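Long-range contacts in tyrosine--tRNA ligase (Pyrococcus horikoshii, PDB 2CYC), which probably catalyses the ATP-dependent attachment of tyrosine to tRNA(Tyr) in two steps, by way of a tyrosyl-adenylate intermediate, as a class I aminoacyl-tRNA synthetase: residues A73-S77 with I124-G128; N140-R145 with V195-V200; F177-T182 with L204-I209. All coordinates share one frame; numbering follows the deposited sequence.

Contact 1 (A73-S77 with I124-G128). With TYR (tyrosine), chain C.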
ATOM      1  N   ALA A  73       8.822 -15.326  -0.797  1.00 18.73           N
ATOM      2  CA  ALA A  73       7.999 -14.182  -0.387  1.00 21.44           C
ATOM      3  C   ALA A  73       7.770 -14.050   1.114  1.00 21.32           C
ATOM      4  O   ALA A  73       6.653 -14.291   1.591  1.00 18.68           O
ATOM      5  CB  ALA A  73       6.655 -14.248  -1.124  1.00 17.55           C
ATOM      6  N   ASP A  74       8.806 -13.626   1.851  1.00 17.86           N
ATOM      7  CA  ASP A  74       8.693 -13.516   3.303  1.00 18.92           C
ATOM      8  C   ASP A  74       7.710 -12.474   3.842  1.00 19.10           C
ATOM      9  O   ASP A  74       6.798 -12.841   4.588  1.00 19.32           O
ATOM     10  CB  ASP A  74      10.090 -13.375   3.970  1.00 16.76           C
ATOM     11  CG  ASP A  74      10.933 -12.222   3.417  1.00 22.69           C
ATOM     12  OD1 ASP A  74      10.549 -11.569   2.418  1.00 23.42           O
ATOM     13  OD2 ASP A  74      12.016 -11.982   4.000  1.00 21.35           O
ATOM     14  N   TRP A  75       7.866 -11.198   3.480  1.00 16.17           N
ATOM     15  CA  TRP A  75       6.932 -10.178   3.971  1.00 18.09           C
ATOM     16  C   TRP A  75       5.519 -10.514   3.517  1.00 20.37           C
ATOM     17  O   TRP A  75       4.551 -10.283   4.251  1.00 22.28           O
ATOM     18  CB  TRP A  75       7.295  -8.774   3.463  1.00 13.15           C
ATOM     19  CG  TRP A  75       8.484  -8.161   4.127  1.00 14.48           C
ATOM     20  CD1 TRP A  75       9.501  -8.821   4.771  1.00 20.67           C
ATOM     21  CD2 TRP A  75       8.846  -6.773   4.125  1.00 15.12           C
ATOM     22  NE1 TRP A  75      10.472  -7.927   5.162  1.00 25.31           N
ATOM     23  CE2 TRP A  75      10.099  -6.665   4.779  1.00 19.85           C
ATOM     24  CE3 TRP A  75       8.238  -5.609   3.628  1.00 17.34           C
ATOM     25  CZ2 TRP A  75      10.758  -5.436   4.949  1.00 19.98           C
ATOM     26  CZ3 TRP A  75       8.893  -4.382   3.795  1.00 17.86           C
ATOM     27  CH2 TRP A  75      10.142  -4.310   4.453  1.00 24.37           C
ATOM     28  N   HIS A  76       5.398 -11.058   2.308  1.00 17.96           N
ATOM     29  CA  HIS A  76       4.089 -11.424   1.771  1.00 20.42           C
ATOM     30  C   HIS A  76       3.432 -12.454   2.689  1.00 19.38           C
ATOM     31  O   HIS A  76       2.250 -12.350   2.997  1.00 20.39           O
ATOM     32  CB  HIS A  76       4.208 -12.027   0.360  1.00 20.00           C
ATOM     33  CG  HIS A  76       4.955 -11.170  -0.614  1.00 22.35           C
ATOM     34  ND1 HIS A  76       6.315 -10.957  -0.530  1.00 17.33           N
ATOM     35  CD2 HIS A  76       4.539 -10.516  -1.727  1.00 15.95           C
ATOM     36  CE1 HIS A  76       6.706 -10.214  -1.552  1.00 19.40           C
ATOM     37  NE2 HIS A  76       5.646  -9.932  -2.293  1.00 15.84           N
ATOM     38  N   SER A  77       4.205 -13.450   3.111  1.00 17.85           N
ATOM     39  CA  SER A  77       3.701 -14.502   3.993  1.00 20.53           C
ATOM     40  C   SER A  77       3.348 -13.929   5.360  1.00 21.35           C
ATOM     41  O   SER A  77       2.400 -14.373   6.004  1.00 18.59           O
ATOM     42  CB  SER A  77       4.749 -15.611   4.152  1.00 16.61           C
ATOM     43  OG  SER A  77       5.078 -16.178   2.898  1.00 20.79           O
ATOM     44  N   ILE A 124      14.701  -7.173  -1.688  1.00 18.24           N
ATOM     45  CA  ILE A 124      14.274  -6.032  -2.493  1.00 18.97           C
ATOM     46  C   ILE A 124      13.269  -5.160  -1.744  1.00 16.05           C
ATOM     47  O   ILE A 124      13.235  -3.951  -1.952  1.00 22.71           O
ATOM     48  CB  ILE A 124      13.655  -6.453  -3.869  1.00 18.16           C
ATOM     49  CG1 ILE A 124      12.329  -7.192  -3.669  1.00 21.95           C
ATOM     50  CG2 ILE A 124      14.643  -7.332  -4.640  1.00 19.83           C
ATOM     51  CD1 ILE A 124      11.607  -7.527  -4.992  1.00 18.01           C
ATOM     52  N   LEU A 125      12.461  -5.749  -0.865  1.00 17.96           N
ATOM     53  CA  LEU A 125      11.459  -4.958  -0.133  1.00 19.63           C
ATOM     54  C   LEU A 125      12.087  -3.944   0.833  1.00 21.77           C
ATOM     55  O   LEU A 125      11.460  -2.951   1.206  1.00 20.80           O
ATOM     56  CB  LEU A 125      10.490  -5.879   0.626  1.00 16.13           C
ATOM     57  CG  LEU A 125       9.893  -7.031  -0.192  1.00 26.01           C
ATOM     58  CD1 LEU A 125       8.987  -7.897   0.699  1.00 21.66           C
ATOM     59  CD2 LEU A 125       9.113  -6.472  -1.371  1.00 23.16           C
ATOM     60  N   GLU A 126      13.332  -4.194   1.223  1.00 22.56           N
ATOM     61  CA  GLU A 126      14.054  -3.290   2.115  1.00 29.09           C
ATOM     62  C   GLU A 126      14.572  -2.076   1.344  1.00 28.12           C
ATOM     63  O   GLU A 126      15.332  -1.269   1.868  1.00 27.52           O
ATOM     64  CB  GLU A 126      15.215  -4.035   2.798  1.00 25.03           C
ATOM     65  CG  GLU A 126      14.758  -4.823   4.026  1.00 29.62           C
ATOM     66  CD  GLU A 126      15.746  -5.885   4.480  1.00 38.08           C
ATOM     67  OE1 GLU A 126      16.949  -5.781   4.142  1.00 36.22           O
ATOM     68  OE2 GLU A 126      15.309  -6.822   5.189  1.00 41.97           O
ATOM     69  N   LYS A 127      14.145  -1.940   0.095  1.00 27.66           N
ATOM     70  CA  LYS A 127      14.568  -0.810  -0.721  1.00 28.53           C
ATOM     71  C   LYS A 127      13.398   0.124  -1.022  1.00 29.02           C
ATOM     72  O   LYS A 127      12.383  -0.300  -1.567  1.00 27.05           O
ATOM     73  CB  LYS A 127      15.190  -1.320  -2.020  1.00 32.57           C
ATOM     74  CG  LYS A 127      16.485  -2.069  -1.791  1.00 38.59           C
ATOM     75  CD  LYS A 127      17.085  -2.555  -3.091  1.00 48.39           C
ATOM     76  CE  LYS A 127      18.567  -2.836  -2.918  1.00 59.74           C
ATOM     77  NZ  LYS A 127      18.840  -3.708  -1.736  1.00 67.21           N
ATOM     78  N   GLY A 128      13.546   1.396  -0.660  1.00 25.52           N
ATOM     79  CA  GLY A 128      12.490   2.362  -0.899  1.00 21.84           C
ATOM     80  C   GLY A 128      12.118   2.575  -2.359  1.00 25.85           C
ATOM     81  O   GLY A 128      10.967   2.895  -2.657  1.00 21.38           O
TER
HETATM   82  N   TYR C 701       0.959 -15.194  -4.186  1.00 14.73           N
HETATM   83  CA  TYR C 701       1.876 -16.366  -4.325  1.00 22.87           C
HETATM   84  C   TYR C 701       1.268 -17.601  -3.663  1.00 25.66           C
HETATM   85  O   TYR C 701       0.235 -17.455  -2.973  1.00 26.49           O
HETATM   86  CB  TYR C 701       3.239 -16.049  -3.690  1.00 14.73           C
HETATM   87  CG  TYR C 701       3.986 -14.928  -4.386  1.00 17.44           C
HETATM   88  CD1 TYR C 701       4.362 -15.038  -5.725  1.00 14.90           C
HETATM   89  CD2 TYR C 701       4.319 -13.754  -3.705  1.00 17.69           C
HETATM   90  CE1 TYR C 701       5.051 -13.998  -6.373  1.00 16.73           C
HETATM   91  CE2 TYR C 701       5.010 -12.721  -4.335  1.00 16.39           C
HETATM   92  CZ  TYR C 701       5.369 -12.843  -5.667  1.00 16.40           C
HETATM   93  OH  TYR C 701       6.043 -11.806  -6.289  1.00 16.00           O
HETATM   94  OXT TYR C 701       1.833 -18.698  -3.836  1.00 26.11           O
HETATM   95  O   HOH W   1      12.983  -8.132   6.732  1.00 31.94           O
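Leu125 fills the space between the indole of Trp75 and the imidazole of His76, and apolar packing carries most of this contact. Leu125 CB sits over one face of the Trp75 indole, 3.8 Å from the centroid of the six-membered ring and 13° off the ring normal, a CH-pi contact. The two side chains run past each other in opposite directions, which brings Leu125 CD1 back to the root of the tryptophan, 3.4 Å from Trp75 CB. Leu125 CD1 also comes within 4.0 Å of His76 CE1. With Trp75 CG beside the backbone N and anti to the carbonyl carbon (chi1 -74°), the indole extends to Leu125.

The polar link is indirect. A water lying in the indole plane at its edge accepts from Trp75 NE1 (3.0 Å) and donates to Glu126 OE2 (3.1 Å), so the water takes up the indole N-H and passes the link on to the exposed Glu126. Asp74 OD2 turns instead to Ser122 OG. At the start of helix 74-79, Ala73 O accepts from both Ser77 N and Ser77 OG, which come from opposite faces of its plane.

Ligand contacts lie beyond His76. The bound tyrosine puts CE2 over a face of the imidazole, 3.4 Å from His76 CD2, while Ala73 CB lies 3.5 Å from CD2 of the bound tyrosine. Leu125 is thus a second-shell neighbour of the amino-acid pocket, packed behind a first-shell histidine whose ring also meets Tyr168 edge-to-face.

In the Rossmann-fold catalytic domain, the contact joins the start of helix 74-79, directly after strand 69-72, to the end of helix 122-125, which follows the parallel neighbour strand 117-120. Helix 87-108 touches Asp74 and Trp75, helix 128-138 packs on Trp75 and Leu125, and Gln132 of the second subunit touches Trp75.

Contact 2 (N140-R145 with V195-V200)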
ATOM      1  N   ASN A 140      -2.151   2.972 -11.274  1.00 18.02           N
ATOM      2  CA  ASN A 140      -2.793   2.482 -12.499  1.00 19.74           C
ATOM      3  C   ASN A 140      -3.746   1.324 -12.293  1.00 23.71           C
ATOM      4  O   ASN A 140      -4.135   0.670 -13.255  1.00 26.45           O
ATOM      5  CB  ASN A 140      -1.734   2.058 -13.519  1.00 20.15           C
ATOM      6  CG  ASN A 140      -0.838   3.206 -13.930  1.00 23.31           C
ATOM      7  OD1 ASN A 140       0.236   3.409 -13.362  1.00 27.54           O
ATOM      8  ND2 ASN A 140      -1.283   3.976 -14.909  1.00 23.55           N
ATOM      9  N   VAL A 141      -4.108   1.066 -11.042  1.00 22.58           N
ATOM     10  CA  VAL A 141      -5.005  -0.027 -10.712  1.00 21.91           C
ATOM     11  C   VAL A 141      -6.056   0.478  -9.724  1.00 26.12           C
ATOM     12  O   VAL A 141      -5.729   1.161  -8.756  1.00 23.03           O
ATOM     13  CB  VAL A 141      -4.235  -1.201 -10.055  1.00 22.21           C
ATOM     14  CG1 VAL A 141      -5.173  -2.380  -9.839  1.00 18.61           C
ATOM     15  CG2 VAL A 141      -3.048  -1.603 -10.918  1.00 16.52           C
ATOM     16  N   THR A 142      -7.314   0.140  -9.964  1.00 22.93           N
ATOM     17  CA  THR A 142      -8.371   0.583  -9.071  1.00 23.41           C
ATOM     18  C   THR A 142      -8.457  -0.286  -7.834  1.00 21.97           C
ATOM     19  O   THR A 142      -8.031  -1.444  -7.831  1.00 26.45           O
ATOM     20  CB  THR A 142      -9.741   0.539  -9.754  1.00 23.47           C
ATOM     21  OG1 THR A 142     -10.065  -0.819 -10.071  1.00 26.26           O
ATOM     22  CG2 THR A 142      -9.730   1.384 -11.032  1.00 19.07           C
ATOM     23  N   LEU A 143      -9.014   0.288  -6.778  1.00 23.32           N
ATOM     24  CA  LEU A 143      -9.205  -0.428  -5.531  1.00 25.23           C
ATOM     25  C   LEU A 143     -10.042  -1.671  -5.812  1.00 24.79           C
ATOM     26  O   LEU A 143      -9.723  -2.769  -5.353  1.00 23.87           O
ATOM     27  CB  LEU A 143      -9.937   0.472  -4.527  1.00 21.08           C
ATOM     28  CG  LEU A 143     -10.470  -0.188  -3.257  1.00 24.15           C
ATOM     29  CD1 LEU A 143      -9.325  -0.867  -2.503  1.00 19.89           C
ATOM     30  CD2 LEU A 143     -11.144   0.864  -2.387  1.00 24.55           C
ATOM     31  N   SER A 144     -11.111  -1.494  -6.582  1.00 28.23           N
ATOM     32  CA  SER A 144     -12.004  -2.603  -6.912  1.00 29.49           C
ATOM     33  C   SER A 144     -11.240  -3.733  -7.593  1.00 25.24           C
ATOM     34  O   SER A 144     -11.485  -4.906  -7.326  1.00 27.41           O
ATOM     35  CB  SER A 144     -13.140  -2.118  -7.825  1.00 29.27           C
ATOM     36  OG  SER A 144     -12.645  -1.731  -9.093  1.00 44.23           O
ATOM     37  N   ARG A 145     -10.314  -3.372  -8.473  1.00 24.43           N
ATOM     38  CA  ARG A 145      -9.513  -4.358  -9.180  1.00 26.48           C
ATOM     39  C   ARG A 145      -8.629  -5.116  -8.177  1.00 22.98           C
ATOM     40  O   ARG A 145      -8.536  -6.336  -8.221  1.00 21.99           O
ATOM     41  CB  ARG A 145      -8.659  -3.654 -10.242  1.00 28.15           C
ATOM     42  CG  ARG A 145      -7.910  -4.585 -11.164  1.00 29.59           C
ATOM     43  CD  ARG A 145      -8.852  -5.555 -11.867  1.00 35.03           C
ATOM     44  NE  ARG A 145      -8.146  -6.482 -12.754  1.00 27.16           N
ATOM     45  CZ  ARG A 145      -7.639  -6.160 -13.942  1.00 27.88           C
ATOM     46  NH1 ARG A 145      -7.754  -4.919 -14.413  1.00 27.49           N
ATOM     47  NH2 ARG A 145      -7.011  -7.081 -14.661  1.00 23.65           N
ATOM     48  N   VAL A 195      -2.180 -10.736 -15.157  1.00 18.40           N
ATOM     49  CA  VAL A 195      -3.006  -9.998 -16.110  1.00 18.77           C
ATOM     50  C   VAL A 195      -2.859  -8.490 -15.809  1.00 17.38           C
ATOM     51  O   VAL A 195      -2.806  -7.667 -16.716  1.00 20.23           O
ATOM     52  CB  VAL A 195      -4.500 -10.415 -16.011  1.00 18.47           C
ATOM     53  CG1 VAL A 195      -5.360  -9.543 -16.936  1.00 18.53           C
ATOM     54  CG2 VAL A 195      -4.648 -11.881 -16.390  1.00 15.43           C
ATOM     55  N   ILE A 196      -2.780  -8.139 -14.530  1.00 21.33           N
ATOM     56  CA  ILE A 196      -2.611  -6.742 -14.140  1.00 19.68           C
ATOM     57  C   ILE A 196      -1.206  -6.279 -14.560  1.00 20.06           C
ATOM     58  O   ILE A 196      -1.036  -5.200 -15.123  1.00 22.06           O
ATOM     59  CB  ILE A 196      -2.791  -6.569 -12.618  1.00 20.65           C
ATOM     60  CG1 ILE A 196      -4.252  -6.853 -12.231  1.00 20.49           C
ATOM     61  CG2 ILE A 196      -2.396  -5.160 -12.212  1.00 17.15           C
ATOM     62  CD1 ILE A 196      -4.486  -7.010 -10.729  1.00 18.24           C
ATOM     63  N   ALA A 197      -0.207  -7.113 -14.298  1.00 17.10           N
ATOM     64  CA  ALA A 197       1.164  -6.789 -14.666  1.00 17.67           C
ATOM     65  C   ALA A 197       1.253  -6.461 -16.162  1.00 20.10           C
ATOM     66  O   ALA A 197       1.893  -5.495 -16.560  1.00 17.65           O
ATOM     67  CB  ALA A 197       2.079  -7.961 -14.333  1.00 13.07           C
ATOM     68  N   ILE A 198       0.606  -7.273 -16.986  1.00 18.33           N
ATOM     69  CA  ILE A 198       0.633  -7.054 -18.418  1.00 21.08           C
ATOM     70  C   ILE A 198      -0.077  -5.758 -18.790  1.00 23.37           C
ATOM     71  O   ILE A 198       0.397  -5.024 -19.654  1.00 21.48           O
ATOM     72  CB  ILE A 198       0.024  -8.265 -19.154  1.00 20.75           C
ATOM     73  CG1 ILE A 198       0.987  -9.450 -19.032  1.00 19.85           C
ATOM     74  CG2 ILE A 198      -0.225  -7.942 -20.610  1.00 19.62           C
ATOM     75  CD1 ILE A 198       0.386 -10.798 -19.438  1.00 21.11           C
ATOM     76  N   GLU A 199      -1.193  -5.466 -18.123  1.00 22.72           N
ATOM     77  CA  GLU A 199      -1.949  -4.228 -18.365  1.00 25.57           C
ATOM     78  C   GLU A 199      -1.177  -2.936 -18.023  1.00 27.38           C
ATOM     79  O   GLU A 199      -1.266  -1.947 -18.751  1.00 26.08           O
ATOM     80  CB  GLU A 199      -3.248  -4.227 -17.550  1.00 29.97           C
ATOM     81  CG  GLU A 199      -4.443  -4.886 -18.228  1.00 39.89           C
ATOM     82  CD  GLU A 199      -5.626  -5.056 -17.282  1.00 44.26           C
ATOM     83  OE1 GLU A 199      -5.850  -4.162 -16.434  1.00 41.63           O
ATOM     84  OE2 GLU A 199      -6.338  -6.080 -17.395  1.00 47.05           O
ATOM     85  N   VAL A 200      -0.426  -2.937 -16.922  1.00 20.89           N
ATOM     86  CA  VAL A 200       0.303  -1.733 -16.523  1.00 22.98           C
ATOM     87  C   VAL A 200       1.751  -1.638 -17.003  1.00 21.00           C
ATOM     88  O   VAL A 200       2.384  -0.593 -16.838  1.00 18.90           O
ATOM     89  CB  VAL A 200       0.329  -1.580 -14.975  1.00 25.28           C
ATOM     90  CG1 VAL A 200      -1.103  -1.653 -14.407  1.00 19.95           C
ATOM     91  CG2 VAL A 200       1.226  -2.672 -14.355  1.00 19.94           C
TER
HETATM   92  O   HOH W   2      -5.293  -2.401 -13.996  1.00 40.64           O
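Arg145 and Glu199 meet end-on in a salt bridge with two hydrogen bonds. Arg145 NH1 donates to Glu199 OE1 (2.9 Å), which uses its syn lone pair, and Arg145 NH2 donates to Glu199 OE2 (3.0 Å) along a straighter path of 164°. The grip is twisted, with guanidinium and carboxylate planes 47° apart, so OE2 is met from above the carboxylate plane although it lies in the plane of the guanidinium. A bend at chi2 (56°) in the arginine chain carries the guanidinium to helix 191-200. A water also donates to Glu199 OE1 and, weakly, to Asn140 O.

The bridge joins the first turn of helix 143-148 to helix 191-200, within the Rossmann-fold catalytic domain of this class I synthetase and beside the dimer interface: Val141 and Leu143 make backbone hydrogen bonds to the second subunit, and Leu143 also packs on Met157 of the second subunit.

Apolar contacts lie under and alongside the charged pair. Ile196 CG1 covers one face of the guanidinium, 3.7 Å from Arg145 NH2, while Val195 CG1 stands at its edge. Further along, Val141 CG2 rests against two residues one helical turn apart, touching Ile196 CG2 at 3.8 Å and Val200 CG1 at 4.0 Å. Val141 also packs on Met170 of helix 164-178, and Val200 CG1 reaches Asn140 CB at 3.9 Å.

Contact 3 (F177-T182 with L204-I209)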
ATOM      1  N   PHE A 177       8.298  -6.269 -11.948  1.00 16.65           N
ATOM      2  CA  PHE A 177       9.012  -5.189 -12.610  1.00 21.17           C
ATOM      3  C   PHE A 177      10.320  -4.794 -11.959  1.00 19.69           C
ATOM      4  O   PHE A 177      11.281  -4.484 -12.652  1.00 19.61           O
ATOM      5  CB  PHE A 177       8.072  -3.997 -12.768  1.00 16.57           C
ATOM      6  CG  PHE A 177       6.931  -4.289 -13.690  1.00 19.82           C
ATOM      7  CD1 PHE A 177       7.135  -4.336 -15.073  1.00 22.06           C
ATOM      8  CD2 PHE A 177       5.684  -4.636 -13.185  1.00 15.70           C
ATOM      9  CE1 PHE A 177       6.112  -4.735 -15.938  1.00 23.44           C
ATOM     10  CE2 PHE A 177       4.649  -5.040 -14.042  1.00 16.54           C
ATOM     11  CZ  PHE A 177       4.867  -5.091 -15.422  1.00 18.58           C
ATOM     12  N   TYR A 178      10.374  -4.845 -10.632  1.00 17.88           N
ATOM     13  CA  TYR A 178      11.596  -4.478  -9.937  1.00 19.66           C
ATOM     14  C   TYR A 178      12.760  -5.414 -10.266  1.00 20.55           C
ATOM     15  O   TYR A 178      13.905  -4.977 -10.342  1.00 19.99           O
ATOM     16  CB  TYR A 178      11.379  -4.473  -8.429  1.00 21.96           C
ATOM     17  CG  TYR A 178      12.508  -3.796  -7.697  1.00 20.14           C
ATOM     18  CD1 TYR A 178      12.586  -2.403  -7.642  1.00 21.07           C
ATOM     19  CD2 TYR A 178      13.507  -4.542  -7.076  1.00 17.40           C
ATOM     20  CE1 TYR A 178      13.628  -1.772  -6.979  1.00 20.80           C
ATOM     21  CE2 TYR A 178      14.552  -3.924  -6.414  1.00 23.63           C
ATOM     22  CZ  TYR A 178      14.601  -2.538  -6.366  1.00 24.52           C
ATOM     23  OH  TYR A 178      15.608  -1.921  -5.677  1.00 27.70           O
ATOM     24  N   GLN A 179      12.473  -6.700 -10.452  1.00 16.99           N
ATOM     25  CA  GLN A 179      13.515  -7.674 -10.775  1.00 15.53           C
ATOM     26  C   GLN A 179      13.719  -7.829 -12.292  1.00 16.47           C
ATOM     27  O   GLN A 179      14.510  -8.664 -12.726  1.00 21.48           O
ATOM     28  CB  GLN A 179      13.165  -9.043 -10.169  1.00 19.51           C
ATOM     29  CG  GLN A 179      12.866  -9.013  -8.666  1.00 15.51           C
ATOM     30  CD  GLN A 179      12.466 -10.372  -8.119  1.00 22.39           C
ATOM     31  OE1 GLN A 179      13.316 -11.193  -7.745  1.00 20.91           O
ATOM     32  NE2 GLN A 179      11.163 -10.624  -8.081  1.00 17.75           N
ATOM     33  N   GLY A 180      13.004  -7.028 -13.081  1.00 13.71           N
ATOM     34  CA  GLY A 180      13.110  -7.099 -14.533  1.00 14.07           C
ATOM     35  C   GLY A 180      12.610  -8.418 -15.102  1.00 17.71           C
ATOM     36  O   GLY A 180      13.115  -8.899 -16.116  1.00 16.45           O
ATOM     37  N   VAL A 181      11.601  -9.006 -14.464  1.00 16.98           N
ATOM     38  CA  VAL A 181      11.066 -10.290 -14.911  1.00 17.58           C
ATOM     39  C   VAL A 181      10.301 -10.241 -16.244  1.00 19.99           C
ATOM     40  O   VAL A 181       9.332  -9.496 -16.386  1.00 16.80           O
ATOM     41  CB  VAL A 181      10.157 -10.900 -13.807  1.00 22.16           C
ATOM     42  CG1 VAL A 181       9.527 -12.189 -14.290  1.00 15.09           C
ATOM     43  CG2 VAL A 181      10.984 -11.161 -12.550  1.00 12.46           C
ATOM     44  N   THR A 182      10.751 -11.028 -17.226  1.00 19.15           N
ATOM     45  CA  THR A 182      10.089 -11.080 -18.535  1.00 16.89           C
ATOM     46  C   THR A 182       9.345 -12.408 -18.694  1.00 19.71           C
ATOM     47  O   THR A 182       8.514 -12.562 -19.588  1.00 17.08           O
ATOM     48  CB  THR A 182      11.102 -10.910 -19.712  1.00 16.67           C
ATOM     49  OG1 THR A 182      12.203 -11.810 -19.536  1.00 15.45           O
ATOM     50  CG2 THR A 182      11.619  -9.472 -19.780  1.00 17.56           C
ATOM     51  N   LEU A 204       4.407   2.064 -16.638  1.00 20.17           N
ATOM     52  CA  LEU A 204       5.363   2.232 -15.534  1.00 22.49           C
ATOM     53  C   LEU A 204       6.469   3.247 -15.797  1.00 22.12           C
ATOM     54  O   LEU A 204       7.064   3.281 -16.878  1.00 24.44           O
ATOM     55  CB  LEU A 204       5.977   0.879 -15.181  1.00 15.30           C
ATOM     56  CG  LEU A 204       5.280   0.131 -14.046  1.00 29.80           C
ATOM     57  CD1 LEU A 204       3.770   0.233 -14.156  1.00 22.95           C
ATOM     58  CD2 LEU A 204       5.739  -1.295 -14.050  1.00 18.42           C
ATOM     59  N   ARG A 205       6.756   4.061 -14.789  1.00 23.25           N
ATOM     60  CA  ARG A 205       7.777   5.087 -14.928  1.00 26.54           C
ATOM     61  C   ARG A 205       9.138   4.724 -14.349  1.00 23.52           C
ATOM     62  O   ARG A 205      10.162   5.080 -14.919  1.00 27.37           O
ATOM     63  CB  ARG A 205       7.316   6.397 -14.282  1.00 24.54           C
ATOM     64  CG  ARG A 205       8.139   7.590 -14.738  1.00 47.92           C
ATOM     65  CD  ARG A 205       8.026   8.776 -13.788  1.00 55.63           C
ATOM     66  NE  ARG A 205       8.302  10.043 -14.462  1.00 67.00           N
ATOM     67  CZ  ARG A 205       7.494  10.598 -15.364  1.00 71.40           C
ATOM     68  NH1 ARG A 205       6.358   9.997 -15.701  1.00 74.41           N
ATOM     69  NH2 ARG A 205       7.817  11.754 -15.930  1.00 76.08           N
ATOM     70  N   TYR A 206       9.168   4.017 -13.225  1.00 25.37           N
ATOM     71  CA  TYR A 206      10.451   3.696 -12.607  1.00 18.12           C
ATOM     72  C   TYR A 206      11.022   2.330 -12.934  1.00 23.11           C
ATOM     73  O   TYR A 206      12.241   2.181 -13.075  1.00 20.48           O
ATOM     74  CB  TYR A 206      10.349   3.885 -11.095  1.00 19.97           C
ATOM     75  CG  TYR A 206       9.843   5.263 -10.740  1.00 21.35           C
ATOM     76  CD1 TYR A 206       8.494   5.483 -10.492  1.00 17.33           C
ATOM     77  CD2 TYR A 206      10.710   6.362 -10.718  1.00 23.54           C
ATOM     78  CE1 TYR A 206       8.007   6.759 -10.230  1.00 19.11           C
ATOM     79  CE2 TYR A 206      10.233   7.652 -10.460  1.00 19.24           C
ATOM     80  CZ  TYR A 206       8.881   7.840 -10.218  1.00 22.79           C
ATOM     81  OH  TYR A 206       8.402   9.102  -9.963  1.00 19.95           O
ATOM     82  N   HIS A 207      10.163   1.325 -13.052  1.00 18.81           N
ATOM     83  CA  HIS A 207      10.675   0.010 -13.394  1.00 20.47           C
ATOM     84  C   HIS A 207      10.040  -0.681 -14.592  1.00 20.40           C
ATOM     85  O   HIS A 207       9.673  -1.851 -14.531  1.00 18.24           O
ATOM     86  CB  HIS A 207      10.669  -0.908 -12.169  1.00 21.45           C
ATOM     87  CG  HIS A 207      11.684  -0.516 -11.143  1.00 18.61           C
ATOM     88  ND1 HIS A 207      11.420   0.399 -10.146  1.00 20.23           N
ATOM     89  CD2 HIS A 207      12.996  -0.834 -11.024  1.00 17.35           C
ATOM     90  CE1 HIS A 207      12.526   0.630  -9.457  1.00 17.50           C
ATOM     91  NE2 HIS A 207      13.496  -0.105  -9.972  1.00 20.69           N
ATOM     92  N   PRO A 208       9.882   0.051 -15.702  1.00 21.56           N
ATOM     93  CA  PRO A 208       9.297  -0.630 -16.859  1.00 21.29           C
ATOM     94  C   PRO A 208      10.410  -1.554 -17.371  1.00 22.27           C
ATOM     95  O   PRO A 208      11.547  -1.456 -16.927  1.00 22.83           O
ATOM     96  CB  PRO A 208       9.014   0.513 -17.835  1.00 21.80           C
ATOM     97  CG  PRO A 208      10.104   1.523 -17.504  1.00 21.10           C
ATOM     98  CD  PRO A 208      10.108   1.484 -15.974  1.00 19.76           C
ATOM     99  N   ILE A 209      10.081  -2.462 -18.275  1.00 23.07           N
ATOM    100  CA  ILE A 209      11.083  -3.351 -18.840  1.00 23.83           C
ATOM    101  C   ILE A 209      11.402  -2.734 -20.200  1.00 26.27           C
ATOM    102  O   ILE A 209      10.578  -2.767 -21.114  1.00 24.95           O
ATOM    103  CB  ILE A 209      10.522  -4.778 -19.002  1.00 27.88           C
ATOM    104  CG1 ILE A 209      10.121  -5.319 -17.621  1.00 28.36           C
ATOM    105  CG2 ILE A 209      11.560  -5.677 -19.675  1.00 22.31           C
ATOM    106  CD1 ILE A 209       9.516  -6.698 -17.627  1.00 31.26           C
TER
HETATM  107  O   HOH W   3      12.346  -3.492 -15.067  1.00 29.54           O
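Phe177 and Leu204 cross at about a right angle, with methyl CD2 of Leu204 over one face of the Phe177 ring, 3.4 Å from its centroid. This is a CH-pi contact, and a close one. The phenylalanine has CG beside its backbone N (chi1 -65°), and one face of its ring meets Leu204, while Ile209 CG1 lies obliquely to the ring, 4.0 Å from Phe177 CD1.

Tyr178 takes another course: its CG is anti to the backbone N (chi1 -167°), and the phenol runs alongside His207, pointing the same way. Tyr178 CD1 lies over a face of the imidazole, 3.4 Å from His207 NE2, but the ring planes are inclined at 49°. Both polar ends are held elsewhere, Tyr178 OH by Asp129 and His207 ND1 by Thr133 of helix 128-138. With an alanine at His207, Thr133 would probably lose this hydrogen-bond partner and a gap would open beside the phenol of Tyr178.

The helix 164-178 ends here in a Schellman motif, with Gly180 at positive phi, and the chain turns into strand 183-187 of the Rossmann-fold core. Ile209 packs against the residues after the turn: Ile209 CG2 meets Thr182 CG2 at 3.8 Å, and its CD1 lies against Val181 O. A water lies 2.8 Å from Phe177 O and 2.9 Å from Pro208 O and can link the two backbones, though it probably cannot serve all its neighbours at once.

Overall arrangement
From the N terminus, contact 1 closes first: the chain leaves strand 69-72, runs through helix 87-108 and strand 117-120, and returns at 124-128. Contacts 2 and 3 follow it in series and cross each other, since 177-182 falls inside the loop closed by contact 2, while 204-209 lies beyond its end. They meet where Phe177 CZ packs against Ala197 O at 3.2 Å. Contact 3 also touches contact 1, where Tyr178 packs on Ile124 and Lys127; contacts 1 and 2 stay about 13 Å apart at their nearest atoms. Helix 164-178, which carries tyrosine-binding residues, is touched by contacts 1 and 2 and ends in contact 3; contacts 1 and 2 both border the second subunit.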